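Local coordinates for cycloserine biosynthesis protein DcsG (Streptomyces lavendulae, PDB 6JIL), which catalyses the ATP- and magnesium-dependent cyclisation of O-ureido-D-serine to the antibiotic D-cycloserine, as a monomeric ATP-grasp ligase, at residues Q175-V178 with E179-R183; L79-M83 with P84-W88. One frame throughout, in Å; residues are numbered along the deposited sequence.

Interaction 1. Residues Q175-V178 with E179-R183. With ADP (adenosine-5'-diphosphate), chain G.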
loop_
_atom_site.group_PDB
_atom_site.type_symbol
_atom_site.label_atom_id
_atom_site.label_comp_id
_atom_site.label_asym_id
_atom_site.label_seq_id
_atom_site.Cartn_x
_atom_site.Cartn_y
_atom_site.Cartn_z
ATOM N N GLN A 175 5.587 -14.042 6.378
ATOM C CA GLN A 175 4.335 -14.097 7.132
ATOM C C GLN A 175 3.666 -15.446 6.955
ATOM O O GLN A 175 3.804 -16.091 5.920
ATOM C CB GLN A 175 3.325 -13.040 6.657
ATOM C CG GLN A 175 3.815 -11.620 6.570
ATOM C CD GLN A 175 2.756 -10.684 6.007
ATOM O OE1 GLN A 175 2.150 -10.966 4.975
ATOM N NE2 GLN A 175 2.535 -9.564 6.681
ATOM N N PRO A 176 2.938 -15.898 7.979
ATOM C CA PRO A 176 2.269 -17.184 7.811
ATOM C C PRO A 176 1.129 -16.917 6.835
ATOM O O PRO A 176 0.611 -15.803 6.786
ATOM C CB PRO A 176 1.756 -17.489 9.211
ATOM C CG PRO A 176 1.517 -16.123 9.790
ATOM C CD PRO A 176 2.753 -15.378 9.345
ATOM N N TYR A 177 0.752 -17.915 6.048
ATOM C CA TYR A 177 -0.344 -17.735 5.110
ATOM C C TYR A 177 -1.670 -17.746 5.868
ATOM O O TYR A 177 -2.005 -18.736 6.523
ATOM C CB TYR A 177 -0.364 -18.855 4.067
ATOM C CG TYR A 177 -1.363 -18.583 2.974
ATOM C CD1 TYR A 177 -1.056 -17.712 1.928
ATOM C CD2 TYR A 177 -2.645 -19.124 3.022
ATOM C CE1 TYR A 177 -2.004 -17.382 0.962
ATOM C CE2 TYR A 177 -3.604 -18.797 2.060
ATOM C CZ TYR A 177 -3.277 -17.922 1.036
ATOM O OH TYR A 177 -4.221 -17.567 0.099
ATOM N N VAL A 178 -2.415 -16.646 5.782
ATOM C CA VAL A 178 -3.715 -16.521 6.444
ATOM C C VAL A 178 -4.729 -17.334 5.643
ATOM O O VAL A 178 -5.136 -16.942 4.550
ATOM C CB VAL A 178 -4.150 -15.037 6.518
ATOM C CG1 VAL A 178 -5.588 -14.923 7.027
ATOM C CG2 VAL A 178 -3.202 -14.275 7.436
ATOM N N GLU A 179 -5.125 -18.468 6.206
ATOM C CA GLU A 179 -6.049 -19.404 5.572
ATOM C C GLU A 179 -7.402 -18.875 5.110
ATOM O O GLU A 179 -7.951 -19.364 4.119
ATOM C CB GLU A 179 -6.268 -20.606 6.497
ATOM C CG GLU A 179 -4.969 -21.287 6.925
ATOM C CD GLU A 179 -5.201 -22.585 7.683
ATOM O OE1 GLU A 179 -5.922 -22.567 8.706
ATOM O OE2 GLU A 179 -4.658 -23.626 7.255
ATOM N N SER A 180 -7.951 -17.889 5.809
ATOM C CA SER A 180 -9.253 -17.362 5.415
ATOM C C SER A 180 -9.212 -16.650 4.072
ATOM O O SER A 180 -10.230 -16.535 3.408
ATOM C CB SER A 180 -9.795 -16.395 6.471
ATOM O OG SER A 180 -9.090 -15.166 6.451
ATOM N N VAL A 181 -8.043 -16.179 3.664
ATOM C CA VAL A 181 -7.936 -15.453 2.399
ATOM C C VAL A 181 -8.310 -16.289 1.167
ATOM O O VAL A 181 -8.757 -15.747 0.154
ATOM C CB VAL A 181 -6.515 -14.860 2.220
ATOM C CG1 VAL A 181 -6.426 -14.091 0.917
ATOM C CG2 VAL A 181 -6.196 -13.936 3.373
ATOM N N ASP A 182 -8.137 -17.602 1.256
ATOM C CA ASP A 182 -8.472 -18.489 0.143
ATOM C C ASP A 182 -9.955 -18.441 -0.209
ATOM O O ASP A 182 -10.327 -18.486 -1.382
ATOM C CB ASP A 182 -8.088 -19.930 0.483
ATOM C CG ASP A 182 -6.664 -20.246 0.119
ATOM O OD1 ASP A 182 -6.199 -21.357 0.444
ATOM O OD2 ASP A 182 -6.010 -19.385 -0.503
ATOM N N ARG A 183 -10.800 -18.349 0.812
ATOM C CA ARG A 183 -12.235 -18.314 0.593
ATOM C C ARG A 183 -12.913 -16.965 0.815
ATOM O O ARG A 183 -13.986 -16.721 0.274
ATOM C CB ARG A 183 -12.912 -19.386 1.453
ATOM C CG ARG A 183 -12.271 -19.619 2.820
ATOM C CD ARG A 183 -12.922 -20.819 3.526
ATOM N NE ARG A 183 -12.223 -21.213 4.750
ATOM C CZ ARG A 183 -12.259 -20.536 5.895
ATOM N NH1 ARG A 183 -12.966 -19.420 5.988
ATOM N NH2 ARG A 183 -11.578 -20.972 6.948
HETATM P PB ADP G . 1.169 -5.948 -2.322
HETATM O O1B ADP G . -0.405 -6.034 -2.669
HETATM O O2B ADP G . 1.519 -4.534 -1.865
HETATM O O3B ADP G . 1.974 -6.291 -3.595
HETATM P PA ADP G . 0.341 -7.711 -0.381
HETATM O O1A ADP G . 0.618 -7.756 1.054
HETATM O O2A ADP G . -1.030 -6.934 -0.587
HETATM O O3A ADP G . 1.595 -6.974 -1.123
HETATM O "O5'" ADP G . 0.257 -9.223 -0.923
HETATM C "C5'" ADP G . -0.373 -9.238 -2.205
HETATM C "C4'" ADP G . -1.455 -10.326 -2.204
HETATM O "O4'" ADP G . -0.893 -11.583 -1.766
HETATM C "C3'" ADP G . -2.585 -9.977 -1.243
HETATM O "O3'" ADP G . -3.605 -9.217 -1.879
HETATM C "C2'" ADP G . -3.065 -11.349 -0.762
HETATM O "O2'" ADP G . -4.088 -11.879 -1.611
HETATM C "C1'" ADP G . -1.778 -12.205 -0.782
HETATM N N9 ADP G . -1.138 -12.262 0.563
HETATM C C8 ADP G . 0.008 -11.620 0.965
HETATM N N7 ADP G . 0.308 -11.939 2.189
HETATM C C5 ADP G . -0.614 -12.801 2.664
HETATM C C6 ADP G . -0.695 -13.637 3.811
HETATM N N6 ADP G . 0.215 -13.504 4.850
HETATM N N1 ADP G . -1.661 -14.574 3.860
HETATM C C2 ADP G . -2.534 -14.739 2.865
HETATM N N3 ADP G . -2.493 -13.985 1.769
HETATM C C4 ADP G . -1.567 -13.019 1.624
#
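Y177 and D182 meet through a short hydrogen bond, Y177 OH to D182 OD2 at 2.6 Å, which joins the loop after strand 172-176 to D182 in the short helix that follows. D182 OD2 lies near the ring plane, at the phenol edge, but the carboxylate plane is turned 46° from the ring, and the hydroxyl reaches OD2 from above the carboxylate. The other oxygen, D182 OD1, is taken by a salt bridge to R149, which also lies against the Y177 ring as a cation-pi partner. With CG anti to the backbone N (chi1 -172°), Y177 turns one face of its ring to ADP C2, which lies over the rim, 3.3 Å from Y177 CE1.

The chain between these residues is a type I beta turn from V178 to V181, closed by V181 N to V178 O at 3.1 Å. On this turn V178 CG1 packs on V181 CG2 at 3.8 Å, while S180 OG is satisfied by the carbonyl of R259. The methyls of V181 also border the purine near C2 and N3.

Adenine is read chiefly by main-chain atoms. Both hydrogens of ADP N6 are used: P176 O accepts one at 3.0 Å, and Q175 OE1 the other at 3.2 Å, with an N-H...O angle of 165°. Beside them V178 N donates to ADP N1 at 2.9 Å. Q175 OE1 also accepts from K137, and Q175 NE2 is held by T108, which fixes the amide orientation. The pattern, an acceptor pair facing N6 and a donor facing N1, matches the adenine-binding linker of ATP-grasp enzymes and would disfavour guanine, whose O6 and protonated N1 present the reverse polarity.

Interaction 2. Residues L79-M83 with P84-W88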
loop_
_atom_site.group_PDB
_atom_site.type_symbol
_atom_site.label_atom_id
_atom_site.label_comp_id
_atom_site.label_asym_id
_atom_site.label_seq_id
_atom_site.Cartn_x
_atom_site.Cartn_y
_atom_site.Cartn_z
ATOM N N LEU A 79 4.774 18.743 -1.039
ATOM C CA LEU A 79 4.247 17.393 -1.217
ATOM C C LEU A 79 3.087 17.201 -0.235
ATOM O O LEU A 79 3.246 17.435 0.963
ATOM C CB LEU A 79 5.323 16.346 -0.927
ATOM C CG LEU A 79 6.596 16.380 -1.766
ATOM C CD1 LEU A 79 7.559 15.352 -1.217
ATOM C CD2 LEU A 79 6.275 16.087 -3.232
ATOM N N ILE A 80 1.923 16.796 -0.736
ATOM C CA ILE A 80 0.777 16.571 0.144
ATOM C C ILE A 80 1.181 15.532 1.191
ATOM O O ILE A 80 0.841 15.655 2.367
ATOM C CB ILE A 80 -0.464 16.082 -0.637
ATOM C CG1 ILE A 80 -0.916 17.167 -1.621
ATOM C CG2 ILE A 80 -1.589 15.761 0.324
ATOM C CD1 ILE A 80 -1.168 18.519 -0.969
ATOM N N THR A 81 1.903 14.507 0.750
ATOM C CA THR A 81 2.408 13.482 1.658
ATOM C C THR A 81 3.893 13.807 1.792
ATOM O O THR A 81 4.680 13.476 0.906
ATOM C CB THR A 81 2.252 12.054 1.081
ATOM O OG1 THR A 81 2.882 11.976 -0.205
ATOM C CG2 THR A 81 0.780 11.688 0.953
ATOM N N PRO A 82 4.286 14.487 2.887
ATOM C CA PRO A 82 5.685 14.861 3.128
ATOM C C PRO A 82 6.614 13.656 3.176
ATOM O O PRO A 82 6.177 12.544 3.464
ATOM C CB PRO A 82 5.620 15.615 4.457
ATOM C CG PRO A 82 4.434 14.995 5.137
ATOM C CD PRO A 82 3.437 14.897 4.021
HETATM N N MSE A 83 7.896 13.892 2.906
HETATM C CA MSE A 83 8.893 12.827 2.869
HETATM C C MSE A 83 8.862 11.800 3.993
HETATM O O MSE A 83 8.893 10.598 3.726
HETATM C CB MSE A 83 10.291 13.430 2.735
HETATM C CG MSE A 83 10.511 14.072 1.380
HETATM SE SE MSE A 83 10.413 12.780 -0.072
HETATM C CE MSE A 83 8.513 12.642 -0.285
ATOM N N PRO A 84 8.802 12.244 5.261
ATOM C CA PRO A 84 8.769 11.235 6.327
ATOM C C PRO A 84 7.691 10.186 6.047
ATOM O O PRO A 84 7.944 8.985 6.149
ATOM C CB PRO A 84 8.478 12.064 7.578
ATOM C CG PRO A 84 9.159 13.354 7.272
ATOM C CD PRO A 84 8.758 13.602 5.827
ATOM N N LEU A 85 6.497 10.653 5.677
ATOM C CA LEU A 85 5.371 9.771 5.363
ATOM C C LEU A 85 5.705 8.889 4.163
ATOM O O LEU A 85 5.450 7.691 4.174
ATOM C CB LEU A 85 4.118 10.593 5.029
ATOM C CG LEU A 85 2.717 10.009 5.274
ATOM C CD1 LEU A 85 1.753 10.661 4.307
ATOM C CD2 LEU A 85 2.693 8.506 5.099
ATOM N N VAL A 86 6.269 9.487 3.122
ATOM C CA VAL A 86 6.619 8.739 1.923
ATOM C C VAL A 86 7.581 7.581 2.189
ATOM O O VAL A 86 7.297 6.444 1.812
ATOM C CB VAL A 86 7.233 9.671 0.845
ATOM C CG1 VAL A 86 7.738 8.846 -0.352
ATOM C CG2 VAL A 86 6.185 10.683 0.386
ATOM N N ARG A 87 8.712 7.858 2.833
ATOM C CA ARG A 87 9.689 6.807 3.113
ATOM C C ARG A 87 9.088 5.691 3.959
ATOM O O ARG A 87 9.361 4.509 3.743
ATOM C CB ARG A 87 10.910 7.365 3.858
ATOM C CG ARG A 87 11.625 8.511 3.171
ATOM C CD ARG A 87 12.929 8.859 3.887
ATOM N NE ARG A 87 13.253 10.278 3.740
ATOM C CZ ARG A 87 12.831 11.239 4.564
ATOM N NH1 ARG A 87 12.068 10.940 5.609
ATOM N NH2 ARG A 87 13.155 12.507 4.331
ATOM N N TRP A 88 8.274 6.088 4.930
ATOM C CA TRP A 88 7.639 5.156 5.854
ATOM C C TRP A 88 6.539 4.317 5.190
ATOM O O TRP A 88 6.429 3.112 5.444
ATOM C CB TRP A 88 7.050 5.939 7.032
ATOM C CG TRP A 88 6.608 5.092 8.192
ATOM C CD1 TRP A 88 7.411 4.463 9.097
ATOM C CD2 TRP A 88 5.263 4.763 8.555
ATOM N NE1 TRP A 88 6.652 3.764 9.998
ATOM C CE2 TRP A 88 5.331 3.928 9.690
ATOM C CE3 TRP A 88 4.009 5.092 8.032
ATOM C CZ2 TRP A 88 4.190 3.413 10.315
ATOM C CZ3 TRP A 88 2.870 4.577 8.652
ATOM C CH2 TRP A 88 2.974 3.744 9.784
#
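T81 and L85 touch at the buried side of the loop that leads from strand 78-79 into helix 83-89. L85 CD1 lies 3.5 Å from T81 CB and almost as close to T81 CG2, so a single leucine methyl rests on the threonine side chain. With OG1 placed between backbone N and carbonyl carbon (chi1 55°), T81 turns its hydroxyl to V86, where OG1 is 3.6 Å from V86 CG2. The bent selenomethionine M83 lies alongside V86, both pointing the same way, and its side chain also touches C70 and E71 of helix 63-76.

T81, M83, L85 and V86 are buried, whereas P82, P84 and R87 form the exposed side. There P82, at the N-cap position, makes a loose contact, its ring carbon CB 4.0 Å from P84 CD. R87 swings its guanidinium back along the helix and lays one face over M83 CB, which is 3.4 Å from R87 NH2; a long, weak ion pair to E71 gives that nitrogen a further partner.

Two backbone bonds start the helix: V86 N to P82 O at 3.1 Å, and R87 N to M83 O at 2.9 Å with an N-H...O angle of 169°. Chemically, the loop and helix start combine an apolar inner face with prolines at P82 and P84 that have no N-H, so two positions at the helix start need no acceptor.

Interactions 1 and 2 lie on opposite sides of the chain's centre, their centres 31 Å apart and their nearest atoms about 13 Å apart, so they do not touch. Interaction 1 belongs to the nucleotide pocket itself: it faces the adenine, and the V181 side chain is about 10 Å from a bound magnesium ion. Interaction 2 comes earlier in the chain, after the last strand of the parallel sheet. There the L85 side chain is about 9 Å from that of the metal ligand E271 and about 13 Å from a magnesium ion. The diphosphate and metal site thus lies between the two, with interaction 2 as a more distant neighbour that binds no ligand atom.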